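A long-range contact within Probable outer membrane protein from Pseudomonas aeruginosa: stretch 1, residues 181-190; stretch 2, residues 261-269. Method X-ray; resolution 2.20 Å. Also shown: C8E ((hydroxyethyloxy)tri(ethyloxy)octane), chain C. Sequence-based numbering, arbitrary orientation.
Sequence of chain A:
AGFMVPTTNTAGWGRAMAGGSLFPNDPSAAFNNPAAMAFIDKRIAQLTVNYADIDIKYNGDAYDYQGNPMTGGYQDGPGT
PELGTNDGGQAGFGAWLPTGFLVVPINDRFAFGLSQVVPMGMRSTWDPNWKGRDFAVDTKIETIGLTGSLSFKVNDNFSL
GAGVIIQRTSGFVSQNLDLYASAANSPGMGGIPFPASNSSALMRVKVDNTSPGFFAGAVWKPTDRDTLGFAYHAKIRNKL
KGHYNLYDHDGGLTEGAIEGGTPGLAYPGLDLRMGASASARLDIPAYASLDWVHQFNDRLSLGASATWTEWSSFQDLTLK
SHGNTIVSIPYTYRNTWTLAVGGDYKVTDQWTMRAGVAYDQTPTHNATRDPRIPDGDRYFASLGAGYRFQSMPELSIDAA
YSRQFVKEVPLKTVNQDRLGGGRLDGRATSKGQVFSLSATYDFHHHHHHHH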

# COMPACT_ATOMS: atom_id res chain seq x y z
N ALA A 181 -17.58 1.58 26.79
CA ALA A 181 -16.33 0.88 27.03
C ALA A 181 -15.20 1.89 27.17
O ALA A 181 -14.32 1.74 28.01
CB ALA A 181 -16.02 -0.09 25.88
N SER A 182 -15.24 2.94 26.36
CA SER A 182 -14.22 3.98 26.43
C SER A 182 -14.28 4.72 27.76
O SER A 182 -13.25 5.03 28.36
CB SER A 182 -14.41 4.98 25.29
OG SER A 182 -14.17 4.34 24.05
N ALA A 183 -15.50 5.00 28.22
CA ALA A 183 -15.72 5.70 29.50
C ALA A 183 -15.16 4.89 30.67
O ALA A 183 -14.47 5.42 31.53
CB ALA A 183 -17.21 5.96 29.71
N ALA A 184 -15.49 3.60 30.70
CA ALA A 184 -15.05 2.70 31.76
C ALA A 184 -13.54 2.75 31.97
O ALA A 184 -13.07 2.57 33.09
CB ALA A 184 -15.49 1.28 31.44
N ASN A 185 -12.78 2.98 30.89
CA ASN A 185 -11.32 3.04 30.94
C ASN A 185 -10.77 4.46 31.01
O ASN A 185 -9.55 4.66 31.07
CB ASN A 185 -10.73 2.36 29.69
CG ASN A 185 -10.92 0.86 29.69
OD1 ASN A 185 -10.29 0.14 30.46
ND2 ASN A 185 -11.80 0.37 28.82
N SER A 186 -11.65 5.45 31.00
CA SER A 186 -11.23 6.85 30.99
C SER A 186 -10.70 7.42 32.30
O SER A 186 -11.01 6.93 33.38
CB SER A 186 -12.39 7.73 30.53
OG SER A 186 -13.40 7.77 31.54
N PRO A 187 -9.91 8.50 32.22
CA PRO A 187 -9.38 9.11 33.44
C PRO A 187 -10.41 10.01 34.13
O PRO A 187 -10.19 10.46 35.25
CB PRO A 187 -8.17 9.88 32.94
CG PRO A 187 -8.60 10.32 31.58
CD PRO A 187 -9.24 9.04 31.03
N GLY A 188 -11.54 10.27 33.46
CA GLY A 188 -12.55 11.13 34.04
C GLY A 188 -13.93 10.53 34.26
O GLY A 188 -14.75 11.08 34.99
N MET A 189 -14.20 9.38 33.65
CA MET A 189 -15.50 8.73 33.79
C MET A 189 -15.43 7.27 34.18
O MET A 189 -16.40 6.53 34.01
CB MET A 189 -16.28 8.84 32.48
CG MET A 189 -17.18 10.05 32.36
SD MET A 189 -18.42 9.76 31.07
CE MET A 189 -19.64 8.78 31.97
N GLY A 190 -14.28 6.83 34.69
CA GLY A 190 -14.15 5.44 35.08
C GLY A 190 -14.83 5.17 36.40
O GLY A 190 -15.49 6.05 36.96
N GLY A 261 -22.00 16.15 25.81
CA GLY A 261 -20.64 16.57 26.11
C GLY A 261 -19.90 15.66 27.07
O GLY A 261 -18.91 16.06 27.66
N THR A 262 -20.37 14.42 27.24
CA THR A 262 -19.71 13.52 28.16
C THR A 262 -18.31 13.04 27.72
O THR A 262 -17.44 12.79 28.56
CB THR A 262 -20.61 12.30 28.51
OG1 THR A 262 -21.15 11.73 27.31
CG2 THR A 262 -21.77 12.75 29.40
N PRO A 263 -18.07 12.91 26.40
CA PRO A 263 -16.74 12.46 25.97
C PRO A 263 -15.58 13.34 26.45
O PRO A 263 -14.52 12.83 26.81
CB PRO A 263 -16.86 12.46 24.45
CG PRO A 263 -18.31 12.09 24.24
CD PRO A 263 -19.01 12.96 25.26
N GLY A 264 -15.79 14.65 26.45
CA GLY A 264 -14.77 15.57 26.90
C GLY A 264 -14.53 15.49 28.39
O GLY A 264 -13.48 15.90 28.88
N LEU A 265 -15.51 14.98 29.13
CA LEU A 265 -15.38 14.83 30.57
C LEU A 265 -14.58 13.56 30.84
O LEU A 265 -13.78 13.50 31.78
CB LEU A 265 -16.76 14.74 31.23
CG LEU A 265 -17.69 15.92 30.91
CD1 LEU A 265 -19.04 15.70 31.57
CD2 LEU A 265 -17.07 17.23 31.40
N ALA A 266 -14.79 12.54 30.01
CA ALA A 266 -14.08 11.27 30.15
C ALA A 266 -12.60 11.45 29.78
O ALA A 266 -11.71 11.00 30.50
CB ALA A 266 -14.71 10.20 29.26
N TYR A 267 -12.36 12.11 28.66
CA TYR A 267 -11.01 12.36 28.17
C TYR A 267 -10.79 13.86 27.98
O TYR A 267 -11.00 14.39 26.89
CB TYR A 267 -10.79 11.61 26.86
CG TYR A 267 -10.79 10.10 27.01
CD1 TYR A 267 -9.63 9.42 27.37
CD2 TYR A 267 -11.96 9.37 26.86
CE1 TYR A 267 -9.63 8.04 27.58
CE2 TYR A 267 -11.97 7.99 27.06
CZ TYR A 267 -10.81 7.33 27.43
OH TYR A 267 -10.83 5.97 27.66
N PRO A 268 -10.38 14.56 29.04
CA PRO A 268 -10.15 16.00 28.94
C PRO A 268 -9.28 16.29 27.73
O PRO A 268 -8.32 15.57 27.46
CB PRO A 268 -9.46 16.34 30.26
CG PRO A 268 -10.05 15.33 31.22
CD PRO A 268 -10.02 14.06 30.38
N GLY A 269 -9.61 17.35 26.99
CA GLY A 269 -8.84 17.69 25.81
C GLY A 269 -9.42 17.07 24.55
O GLY A 269 -8.96 17.35 23.43
C1 C8E C . -12.02 7.97 18.18
C2 C8E C . -12.00 8.27 19.60
C3 C8E C . -13.28 8.07 20.26
C4 C8E C . -13.14 8.55 21.63
C5 C8E C . -14.35 8.16 22.38
C6 C8E C . -14.19 8.51 23.77
C7 C8E C . -15.55 8.29 24.25
C8 C8E C . -15.59 8.67 25.66
O9 C8E C . -16.68 8.57 26.57
C10 C8E C . -17.88 9.25 26.30
C11 C8E C . -18.76 8.95 27.47
O12 C8E C . -19.91 8.19 27.09
C13 C8E C . -20.67 7.68 28.21
C14 C8E C . -21.99 6.86 28.15
O15 C8E C . -22.72 6.24 27.04
C16 C8E C . -23.66 7.16 26.48
C17 C8E C . -25.07 7.13 27.11
O18 C8E C . -25.94 8.28 27.14
C19 C8E C . -25.76 9.08 28.34
C20 C8E C . -26.25 10.57 28.48
O21 C8E C . -25.66 11.39 29.49

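The shortest polar contact between the stretches joins side chain to backbone: Y267 OH donates a hydrogen bond to S182 O at 2.7 Å. Y267 is the first residue after its helix to leave helical phi/psi, and although its CA-to-CB bond points sideways, chi1 of -67° (m) carries the hydroxyl to the helical backbone of the other stretch, where S182 O lies near the ring plane. A second, weak bond links the backbones: G188 N donates to A266 O over 3.1 Å, with an angle of only 126° at the hydrogen. Here the CA atoms of the two stretches come nearest, G188 and A266 being 4.2 Å apart. G188 CA also makes a CH···O contact with L265 O (3.5 Å, 157°). An ideal CB on G188 would sit 2.1 Å from L265 O, a clash, so this approach depends on the absent side chain.

Around these bonds, S186 CB lies over one face of the Y267 ring, 3.8 Å from its centroid and 27° off the normal, a CH-pi geometry. S186 OG, with chi1 in p, donates to A183 O (2.6 Å) and accepts from M189 N (2.8 Å), bracing the loop locally. Apolar contacts complete the packing: P187 CD meets Y267 CE1 at 3.6 Å, and M189 CB meets A266 CB at 3.8 Å. The detergent C8E also touches both stretches, its C10 lying 3.4 Å from P263 CA.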